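Local coordinates for NS3-like protein (Alongshan virus, PDB 6M40) that probably hydrolyses ATP and other ribonucleoside triphosphates to drive RNA unwinding through the flavivirus-like helicase domain that makes up this chain, at residues L106-S112 with K138-A144; V276-K282 with Y406-R411; P325-L331 with E345-V351. All blocks are in the same frame, centred on the assembly; numbering follows the deposited sequence.

Contact 1. Residues L106-S112 with K138-A144; sequences LFAKDVS and KEKSKAA
Lys109 and Ser141 bring the two backbones within 5.1 Å, CA to CA, and Ser112 and Ala143 close to 4.8 Å as both segments head the same way into the sheet. Residues 138-144 open with a type II beta turn from Lys138 to Ser141. Just past it, Lys142 N donates to Lys109 O at 3.1 Å. Ser141 OG receives Ala143 N, an ST turn, and also bonds Val136 O.

Lys138 does most of the side-chain work. Its CG is anti to the backbone N (chi1 -173°), and a bend at chi3 carries NZ to two carbonyls, Leu106 O and Ala108 O, each at 2.6 Å. These carbonyls hold residues 106-108 to the ammonium, and Thr135 OG1 of helix 123-136 bonds both NZ and Leu106 O. The chain of Lys109 crosses Lys138 at about a right angle, and its CG comes to 3.6 Å from Lys140 O. Deeper in, Ser112 OG accepts from Ala144 N at 2.8 Å, with the methyl of Ala143 beside it.

Strands 111-116 and 145-149 start here as parallel neighbours, with strand 48-53 flanking Ser112, helix 31-42 packing on Ser112 and Ala144, and helix 93-102 on Leu106.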
loop_
_atom_site.group_PDB
_atom_site.type_symbol
_atom_site.label_atom_id
_atom_site.label_comp_id
_atom_site.label_asym_id
_atom_site.label_seq_id
_atom_site.Cartn_x
_atom_site.Cartn_y
_atom_site.Cartn_z
ATOM N N LEU A 106 -7.277 -16.327 14.751
ATOM C CA LEU A 106 -8.628 -15.978 14.342
ATOM C C LEU A 106 -9.666 -16.770 15.130
ATOM O O LEU A 106 -10.773 -16.272 15.341
ATOM C CB LEU A 106 -8.796 -16.223 12.846
ATOM C CG LEU A 106 -7.745 -15.604 11.935
ATOM C CD1 LEU A 106 -8.082 -15.863 10.466
ATOM C CD2 LEU A 106 -7.587 -14.112 12.208
ATOM N N PHE A 107 -9.346 -17.997 15.563
ATOM C CA PHE A 107 -10.242 -18.745 16.441
ATOM C C PHE A 107 -10.246 -18.196 17.855
ATOM O O PHE A 107 -11.113 -18.574 18.644
ATOM C CB PHE A 107 -9.871 -20.235 16.502
ATOM C CG PHE A 107 -9.958 -20.921 15.183
ATOM C CD1 PHE A 107 -11.176 -21.355 14.688
ATOM C CD2 PHE A 107 -8.826 -21.100 14.419
ATOM C CE1 PHE A 107 -11.258 -21.966 13.461
ATOM C CE2 PHE A 107 -8.900 -21.714 13.190
ATOM C CZ PHE A 107 -10.117 -22.146 12.711
ATOM N N ALA A 108 -9.294 -17.343 18.200
ATOM C CA ALA A 108 -9.271 -16.742 19.522
ATOM C C ALA A 108 -10.366 -15.683 19.626
ATOM O O ALA A 108 -10.874 -15.176 18.626
ATOM C CB ALA A 108 -7.901 -16.134 19.811
ATOM N N LYS A 109 -10.743 -15.368 20.862
ATOM C CA LYS A 109 -11.769 -14.371 21.133
ATOM C C LYS A 109 -11.247 -13.220 21.984
ATOM O O LYS A 109 -12.034 -12.349 22.377
ATOM C CB LYS A 109 -12.973 -15.014 21.828
ATOM C CG LYS A 109 -13.999 -15.621 20.878
ATOM C CD LYS A 109 -13.794 -17.118 20.698
ATOM C CE LYS A 109 -14.657 -17.920 21.655
ATOM N NZ LYS A 109 -14.142 -19.314 21.807
ATOM N N ASP A 110 -9.938 -13.185 22.256
ATOM C CA ASP A 110 -9.346 -12.255 23.210
ATOM C C ASP A 110 -8.214 -11.459 22.579
ATOM O O ASP A 110 -7.298 -11.014 23.275
ATOM C CB ASP A 110 -8.839 -13.003 24.447
ATOM C CG ASP A 110 -7.731 -14.005 24.128
ATOM O OD1 ASP A 110 -7.708 -14.564 23.012
ATOM O OD2 ASP A 110 -6.876 -14.245 25.004
ATOM N N VAL A 111 -8.257 -11.271 21.264
ATOM C CA VAL A 111 -7.217 -10.552 20.537
ATOM C C VAL A 111 -7.869 -9.405 19.784
ATOM O O VAL A 111 -8.694 -9.629 18.885
ATOM C CB VAL A 111 -6.448 -11.460 19.565
ATOM C CG1 VAL A 111 -5.333 -10.672 18.903
ATOM C CG2 VAL A 111 -5.893 -12.675 20.283
ATOM N N SER A 112 -7.473 -8.184 20.125
ATOM C CA SER A 112 -7.914 -6.982 19.434
ATOM C C SER A 112 -6.802 -6.499 18.508
ATOM O O SER A 112 -5.618 -6.768 18.728
ATOM C CB SER A 112 -8.307 -5.893 20.434
ATOM O OG SER A 112 -9.531 -6.225 21.056
ATOM N N LYS A 138 -17.263 -11.585 15.510
ATOM C CA LYS A 138 -17.620 -12.972 15.771
ATOM C C LYS A 138 -18.593 -13.118 16.933
ATOM O O LYS A 138 -18.677 -12.251 17.805
ATOM C CB LYS A 138 -16.325 -13.734 16.046
ATOM C CG LYS A 138 -16.426 -15.221 16.187
ATOM C CD LYS A 138 -15.195 -15.744 16.911
ATOM C CE LYS A 138 -13.892 -15.220 16.300
ATOM N NZ LYS A 138 -12.697 -15.818 16.955
ATOM N N GLU A 139 -19.345 -14.213 16.938
ATOM C CA GLU A 139 -20.220 -14.514 18.061
ATOM C C GLU A 139 -19.388 -14.875 19.287
ATOM O O GLU A 139 -18.436 -15.662 19.208
ATOM C CB GLU A 139 -21.171 -15.656 17.714
ATOM C CG GLU A 139 -21.920 -15.463 16.400
ATOM C CD GLU A 139 -21.234 -16.136 15.226
ATOM O OE1 GLU A 139 -20.896 -17.331 15.336
ATOM O OE2 GLU A 139 -21.035 -15.473 14.190
ATOM N N LYS A 140 -19.764 -14.301 20.426
ATOM C CA LYS A 140 -19.057 -14.437 21.694
ATOM C C LYS A 140 -17.714 -13.716 21.689
ATOM O O LYS A 140 -16.831 -14.041 22.489
ATOM C CB LYS A 140 -18.818 -15.903 22.090
ATOM C CG LYS A 140 -19.794 -16.947 21.559
ATOM C CD LYS A 140 -18.989 -18.097 20.945
ATOM C CE LYS A 140 -19.807 -19.347 20.660
ATOM N NZ LYS A 140 -18.969 -20.389 19.983
ATOM N N SER A 141 -17.527 -12.756 20.791
ATOM C CA SER A 141 -16.259 -12.043 20.729
ATOM C C SER A 141 -16.078 -11.141 21.941
ATOM O O SER A 141 -17.035 -10.546 22.444
ATOM C CB SER A 141 -16.166 -11.187 19.473
ATOM O OG SER A 141 -15.184 -10.183 19.668
ATOM N N LYS A 142 -14.837 -11.020 22.389
ATOM C CA LYS A 142 -14.451 -10.091 23.446
ATOM C C LYS A 142 -13.208 -9.319 23.024
ATOM O O LYS A 142 -12.203 -9.241 23.733
ATOM C CB LYS A 142 -14.246 -10.837 24.760
ATOM C CG LYS A 142 -15.562 -11.146 25.462
ATOM C CD LYS A 142 -15.457 -12.328 26.405
ATOM C CE LYS A 142 -16.759 -13.115 26.444
ATOM N NZ LYS A 142 -16.520 -14.549 26.763
ATOM N N ALA A 143 -13.284 -8.730 21.833
ATOM C CA ALA A 143 -12.198 -7.943 21.271
ATOM C C ALA A 143 -12.790 -6.983 20.248
ATOM O O ALA A 143 -13.908 -7.175 19.768
ATOM C CB ALA A 143 -11.132 -8.839 20.632
ATOM N N ALA A 144 -12.026 -5.945 19.925
ATOM C CA ALA A 144 -12.435 -4.939 18.959
ATOM C C ALA A 144 -11.295 -4.680 17.982
ATOM O O ALA A 144 -10.155 -5.110 18.196
ATOM C CB ALA A 144 -12.840 -3.630 19.656
#

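Contact 2. Residues V276-K282 with Y406-R411; sequences VTAVGTK and YFNDAR
Gly280 and Asn408 are paired in a single parallel bridge, their CA atoms 4.1 Å apart. Both backbone bonds of the bridge involve Asn408: its N donates to Val279 O, and its O accepts from Thr281 N at 2.9 Å.

The tight part is on the buried side. Phe407, with CG anti to its backbone N (chi1 -161°), swings its ring back over the glycine, and Gly280 CA rests on one face in a CH-pi contact, 3.8 Å from the ring centroid. A CB on Gly280 would collide with Asn408 O and with the carbonyl of Val279. Val276 CG1 meets the same ring at its edge, and Thr281 CG2 comes to CZ at 3.7 Å. The hydroxyl of Thr281 accepts from Ala410 N at 2.8 Å, a side-chain bond that continues the pairing after the bridge has ended. Asp409 OD1 lies beside this hydroxyl and also takes Arg411 NE at 3.0 Å on its syn side, while Arg411 NH2 makes a salt bridge to OD2. Thr378 OG1 also bonds OD2, and Glu332 shares NH2, so the carboxylate and the guanidinium are each held from more than one direction.

The solvent side is looser. Val279, Asn408 and Lys282 are exposed there; Asn408 touches the other segment mainly through CB, against Val279 O, while Lys282 turns its side chain away, and only its CA comes near the methyl of Ala410.

The turn at 277-280 joins the antiparallel strands 264-276 and 281-287, and Thr277 N bonds back to Gly280 O. Such a beta hairpin reaching from the second RecA-like domain to the C-terminal helical domain is a feature of flavivirus NS3 helicases; here residues 406-411, close to the modelled C-terminus, pair with its turn and the start of strand 281-287.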
loop_
_atom_site.group_PDB
_atom_site.type_symbol
_atom_site.label_atom_id
_atom_site.label_comp_id
_atom_site.label_asym_id
_atom_site.label_seq_id
_atom_site.Cartn_x
_atom_site.Cartn_y
_atom_site.Cartn_z
ATOM N N VAL A 276 -6.936 -5.943 -15.374
ATOM C CA VAL A 276 -7.508 -7.164 -15.942
ATOM C C VAL A 276 -8.200 -6.824 -17.257
ATOM O O VAL A 276 -9.053 -5.929 -17.306
ATOM C CB VAL A 276 -8.492 -7.815 -14.957
ATOM C CG1 VAL A 276 -9.006 -9.127 -15.533
ATOM C CG2 VAL A 276 -7.853 -8.033 -13.601
ATOM N N THR A 277 -7.866 -7.564 -18.319
ATOM C CA THR A 277 -8.281 -7.197 -19.669
ATOM C C THR A 277 -9.168 -8.235 -20.353
ATOM O O THR A 277 -9.485 -8.065 -21.527
ATOM C CB THR A 277 -7.051 -6.941 -20.553
ATOM O OG1 THR A 277 -6.438 -8.191 -20.879
ATOM C CG2 THR A 277 -6.052 -6.071 -19.833
ATOM N N ALA A 278 -9.540 -9.314 -19.667
ATOM C CA ALA A 278 -10.429 -10.351 -20.197
ATOM C C ALA A 278 -9.674 -11.449 -20.939
ATOM O O ALA A 278 -10.222 -12.532 -21.151
ATOM C CB ALA A 278 -11.510 -9.757 -21.107
ATOM N N VAL A 279 -8.448 -11.176 -21.376
ATOM C CA VAL A 279 -7.531 -12.217 -21.820
ATOM C C VAL A 279 -6.439 -12.474 -20.805
ATOM O O VAL A 279 -5.622 -13.380 -21.007
ATOM C CB VAL A 279 -6.903 -11.876 -23.184
ATOM C CG1 VAL A 279 -6.714 -13.155 -24.013
ATOM C CG2 VAL A 279 -7.731 -10.856 -23.926
ATOM N N GLY A 280 -6.396 -11.716 -19.726
ATOM C CA GLY A 280 -5.304 -11.773 -18.778
ATOM C C GLY A 280 -5.110 -10.414 -18.126
ATOM O O GLY A 280 -6.100 -9.764 -17.726
ATOM N N THR A 281 -3.863 -9.976 -18.013
ATOM C CA THR A 281 -3.551 -8.654 -17.490
ATOM C C THR A 281 -2.613 -7.926 -18.440
ATOM O O THR A 281 -1.844 -8.547 -19.184
ATOM C CB THR A 281 -2.886 -8.696 -16.103
ATOM O OG1 THR A 281 -1.551 -9.209 -16.217
ATOM C CG2 THR A 281 -3.675 -9.533 -15.119
ATOM N N LYS A 282 -2.674 -6.599 -18.388
ATOM C CA LYS A 282 -1.770 -5.732 -19.129
ATOM C C LYS A 282 -1.363 -4.569 -18.234
ATOM O O LYS A 282 -2.120 -4.150 -17.355
ATOM C CB LYS A 282 -2.416 -5.213 -20.428
ATOM C CG LYS A 282 -2.787 -6.312 -21.415
ATOM C CD LYS A 282 -3.042 -5.769 -22.820
ATOM C CE LYS A 282 -4.038 -6.633 -23.599
ATOM N NZ LYS A 282 -4.857 -5.806 -24.529
ATOM N N TYR A 406 -6.135 -19.219 -21.287
ATOM C CA TYR A 406 -7.269 -18.337 -21.014
ATOM C C TYR A 406 -6.905 -17.095 -20.211
ATOM O O TYR A 406 -7.478 -16.033 -20.456
ATOM C CB TYR A 406 -8.416 -19.088 -20.290
ATOM C CG TYR A 406 -8.000 -20.078 -19.218
ATOM C CD1 TYR A 406 -7.503 -21.323 -19.563
ATOM C CD2 TYR A 406 -8.139 -19.777 -17.867
ATOM C CE1 TYR A 406 -7.129 -22.231 -18.610
ATOM C CE2 TYR A 406 -7.766 -20.692 -16.893
ATOM C CZ TYR A 406 -7.263 -21.918 -17.276
ATOM O OH TYR A 406 -6.884 -22.848 -16.341
ATOM N N PHE A 407 -5.986 -17.188 -19.252
ATOM C CA PHE A 407 -5.559 -16.019 -18.489
ATOM C C PHE A 407 -4.064 -15.821 -18.664
ATOM O O PHE A 407 -3.263 -16.617 -18.164
ATOM C CB PHE A 407 -5.902 -16.154 -17.011
ATOM C CG PHE A 407 -5.913 -14.850 -16.276
ATOM C CD1 PHE A 407 -6.977 -13.980 -16.420
ATOM C CD2 PHE A 407 -4.868 -14.493 -15.437
ATOM C CE1 PHE A 407 -7.003 -12.777 -15.747
ATOM C CE2 PHE A 407 -4.891 -13.295 -14.752
ATOM C CZ PHE A 407 -5.962 -12.434 -14.908
ATOM N N ASN A 408 -3.697 -14.744 -19.347
ATOM C CA ASN A 408 -2.302 -14.417 -19.613
ATOM C C ASN A 408 -1.899 -13.305 -18.650
ATOM O O ASN A 408 -2.068 -12.121 -18.934
ATOM C CB ASN A 408 -2.131 -14.012 -21.068
ATOM C CG ASN A 408 -0.689 -13.844 -21.454
ATOM O OD1 ASN A 408 0.209 -14.324 -20.768
ATOM N ND2 ASN A 408 -0.455 -13.166 -22.564
ATOM N N ASP A 409 -1.360 -13.698 -17.499
ATOM C CA ASP A 409 -0.857 -12.730 -16.539
ATOM C C ASP A 409 0.430 -12.126 -17.078
ATOM O O ASP A 409 1.423 -12.834 -17.278
ATOM C CB ASP A 409 -0.614 -13.385 -15.183
ATOM C CG ASP A 409 -0.791 -12.420 -14.035
ATOM O OD1 ASP A 409 -0.644 -11.198 -14.261
ATOM O OD2 ASP A 409 -1.091 -12.881 -12.913
ATOM N N ALA A 410 0.415 -10.816 -17.316
ATOM C CA ALA A 410 1.588 -10.124 -17.842
ATOM C C ALA A 410 2.585 -9.764 -16.760
ATOM O O ALA A 410 3.596 -9.094 -17.047
ATOM C CB ALA A 410 1.152 -8.872 -18.601
ATOM N N ARG A 411 2.321 -10.211 -15.536
ATOM C CA ARG A 411 3.268 -10.073 -14.420
ATOM C C ARG A 411 4.210 -11.270 -14.280
ATOM O O ARG A 411 5.147 -11.221 -13.443
ATOM C CB ARG A 411 2.512 -9.877 -13.121
ATOM C CG ARG A 411 1.749 -8.567 -13.095
ATOM C CD ARG A 411 0.936 -8.425 -11.858
ATOM N NE ARG A 411 -0.127 -9.440 -11.885
ATOM C CZ ARG A 411 -0.614 -10.076 -10.815
ATOM N NH1 ARG A 411 -0.133 -9.811 -9.593
ATOM N NH2 ARG A 411 -1.581 -10.995 -10.935
#

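Contact 3. Residues P325-L331 with E345-V351; sequences PDSVTLL and EPCGAAV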
loop_
_atom_site.group_PDB
_atom_site.type_symbol
_atom_site.label_atom_id
_atom_site.label_comp_id
_atom_site.label_asym_id
_atom_site.label_seq_id
_atom_site.Cartn_x
_atom_site.Cartn_y
_atom_site.Cartn_z
ATOM N N PRO A 325 -11.305 0.536 -11.101
ATOM C CA PRO A 325 -12.385 -0.461 -11.036
ATOM C C PRO A 325 -11.979 -1.899 -11.334
ATOM O O PRO A 325 -12.576 -2.820 -10.756
ATOM C CB PRO A 325 -13.402 0.058 -12.071
ATOM C CG PRO A 325 -12.720 1.245 -12.772
ATOM C CD PRO A 325 -11.728 1.760 -11.805
ATOM N N ASP A 326 -11.016 -2.145 -12.217
ATOM C CA ASP A 326 -10.605 -3.510 -12.516
ATOM C C ASP A 326 -9.080 -3.594 -12.497
ATOM O O ASP A 326 -8.433 -3.984 -13.469
ATOM C CB ASP A 326 -11.209 -3.995 -13.840
ATOM C CG ASP A 326 -11.159 -2.952 -14.917
ATOM O OD1 ASP A 326 -10.096 -2.328 -15.082
ATOM O OD2 ASP A 326 -12.175 -2.763 -15.611
ATOM N N SER A 327 -8.506 -3.228 -11.351
ATOM C CA SER A 327 -7.088 -3.439 -11.114
ATOM C C SER A 327 -6.849 -4.858 -10.617
ATOM O O SER A 327 -7.658 -5.436 -9.883
ATOM C CB SER A 327 -6.542 -2.431 -10.104
ATOM O OG SER A 327 -6.975 -2.718 -8.781
ATOM N N VAL A 328 -5.728 -5.431 -11.051
ATOM C CA VAL A 328 -5.450 -6.812 -10.705
ATOM C C VAL A 328 -5.259 -7.021 -9.208
ATOM O O VAL A 328 -5.380 -8.154 -8.730
ATOM C CB VAL A 328 -4.212 -7.339 -11.457
ATOM C CG1 VAL A 328 -2.974 -6.576 -11.033
ATOM C CG2 VAL A 328 -4.040 -8.832 -11.201
ATOM N N THR A 329 -4.970 -5.963 -8.450
ATOM C CA THR A 329 -4.985 -6.124 -7.004
ATOM C C THR A 329 -6.393 -6.366 -6.499
ATOM O O THR A 329 -6.586 -7.108 -5.534
ATOM C CB THR A 329 -4.385 -4.908 -6.305
ATOM O OG1 THR A 329 -4.941 -3.699 -6.836
ATOM C CG2 THR A 329 -2.866 -4.886 -6.460
ATOM N N LEU A 330 -7.389 -5.792 -7.168
ATOM C CA LEU A 330 -8.768 -6.046 -6.769
ATOM C C LEU A 330 -9.209 -7.439 -7.204
ATOM O O LEU A 330 -10.102 -8.031 -6.585
ATOM C CB LEU A 330 -9.672 -4.970 -7.351
ATOM C CG LEU A 330 -10.952 -4.611 -6.595
ATOM C CD1 LEU A 330 -10.734 -4.381 -5.102
ATOM C CD2 LEU A 330 -11.545 -3.367 -7.227
ATOM N N LEU A 331 -8.577 -7.990 -8.240
ATOM C CA LEU A 331 -8.838 -9.375 -8.606
ATOM C C LEU A 331 -8.269 -10.339 -7.568
ATOM O O LEU A 331 -8.986 -11.206 -7.057
ATOM C CB LEU A 331 -8.270 -9.676 -9.995
ATOM C CG LEU A 331 -8.213 -11.152 -10.408
ATOM C CD1 LEU A 331 -9.610 -11.760 -10.486
ATOM C CD2 LEU A 331 -7.487 -11.312 -11.735
ATOM N N GLU A 345 -15.226 -7.091 -2.583
ATOM C CA GLU A 345 -15.006 -5.679 -2.801
ATOM C C GLU A 345 -15.626 -5.231 -4.117
ATOM O O GLU A 345 -15.596 -5.980 -5.101
ATOM C CB GLU A 345 -13.507 -5.347 -2.831
ATOM C CG GLU A 345 -12.729 -5.783 -1.607
ATOM C CD GLU A 345 -12.542 -4.662 -0.612
ATOM O OE1 GLU A 345 -12.728 -4.902 0.597
ATOM O OE2 GLU A 345 -12.204 -3.539 -1.035
ATOM N N PRO A 346 -16.169 -4.016 -4.172
ATOM C CA PRO A 346 -16.617 -3.463 -5.455
ATOM C C PRO A 346 -15.511 -3.531 -6.500
ATOM O O PRO A 346 -14.375 -3.124 -6.253
ATOM C CB PRO A 346 -16.985 -2.014 -5.103
ATOM C CG PRO A 346 -17.316 -2.049 -3.640
ATOM C CD PRO A 346 -16.419 -3.095 -3.046
ATOM N N CYS A 347 -15.855 -4.020 -7.694
ATOM C CA CYS A 347 -14.868 -4.180 -8.754
ATOM C C CYS A 347 -15.537 -4.129 -10.123
ATOM O O CYS A 347 -16.765 -4.188 -10.250
ATOM C CB CYS A 347 -14.085 -5.496 -8.611
ATOM S SG CYS A 347 -15.083 -6.963 -8.822
ATOM N N GLY A 348 -14.699 -4.039 -11.155
ATOM C CA GLY A 348 -15.165 -3.936 -12.523
ATOM C C GLY A 348 -15.804 -5.213 -13.042
ATOM O O GLY A 348 -15.988 -6.203 -12.335
ATOM N N ALA A 349 -16.172 -5.166 -14.327
ATOM C CA ALA A 349 -16.785 -6.324 -14.967
ATOM C C ALA A 349 -15.736 -7.322 -15.434
ATOM O O ALA A 349 -15.970 -8.534 -15.379
ATOM C CB ALA A 349 -17.656 -5.876 -16.140
ATOM N N ALA A 350 -14.587 -6.828 -15.901
ATOM C CA ALA A 350 -13.513 -7.703 -16.338
ATOM C C ALA A 350 -12.893 -8.479 -15.185
ATOM O O ALA A 350 -12.238 -9.496 -15.429
ATOM C CB ALA A 350 -12.437 -6.894 -17.053
ATOM N N VAL A 351 -13.071 -8.025 -13.948
ATOM C CA VAL A 351 -12.600 -8.800 -12.812
ATOM C C VAL A 351 -13.593 -9.904 -12.475
ATOM O O VAL A 351 -13.222 -11.076 -12.334
ATOM C CB VAL A 351 -12.332 -7.876 -11.608
ATOM C CG1 VAL A 351 -12.072 -8.700 -10.356
ATOM C CG2 VAL A 351 -11.157 -6.953 -11.914
#
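Pro325 opens the contact with its carbonyl: Gly348 N donates to Pro325 O in a hydrogen bond that is modelled very short, a length not to be leaned on at this resolution. Gly348 is the N-cap residue of helix 349-357, which places the doubtful bond just before that helix begins.

At Asp326 the backbones are nearest, 4.6 Å from its CA to that of Gly348. The side chain meets the second segment through its methylene, with CB 3.5 Å from Val351 CG2. CG stands between the backbone N and the carbonyl carbon (chi1 42°), which turns the carboxylate along the start of helix 349-357, with OD2 4.4 Å from Ala350 CB.

Ser327 occupies the N-cap position of helix 328-339, and its O accepts from Leu331 N. The next residue to reach across is Leu330. Its two methyls divide the work: CD1 packs on Glu345 CB at 3.7 Å, the two side chains crossing at about a right angle, while CD2 presses on Cys347 CB at 3.6 Å. Leu331 follows on another flank of the helix, where CD1 meets Val351 CG1 at 3.9 Å. Val351 thus spans the gap between the two helix starts, one methyl on Leu331 and the other on Asp326.

Helix 328-339 also packs on strand 264-276, and Asn334 further along it bonds Glu345 N. Chemically the join is mostly apolar, leucine, valine and cysteine carbon in contact, with a single, doubtfully short main-chain bond beside it. The carboxylate of Asp326, near the N-terminal end of helix 349-357, would probably be stabilised somewhat by the helix dipole.

Contacts 2 and 3 form one continuous region, their centres about 13 Å apart, with contact 3 nested inside the loop of chain that contact 2 closes. Val276 N probably bonds Asp326 O at 3.1 Å, and Phe407 CZ packs on Leu331 CD2 at 3.7 Å, so the hairpin, the C-terminal segment and helix 328-339 share a core. Contact 1 stands apart in the DEAD domain, its centre about 31 Å from that of contact 3 and about 39 Å from that of contact 2. It lies where strand 111-116 begins; in this family the far end of that strand carries the Walker B motif, so contact 1 lies at the opposite end of that strand from the ATPase site.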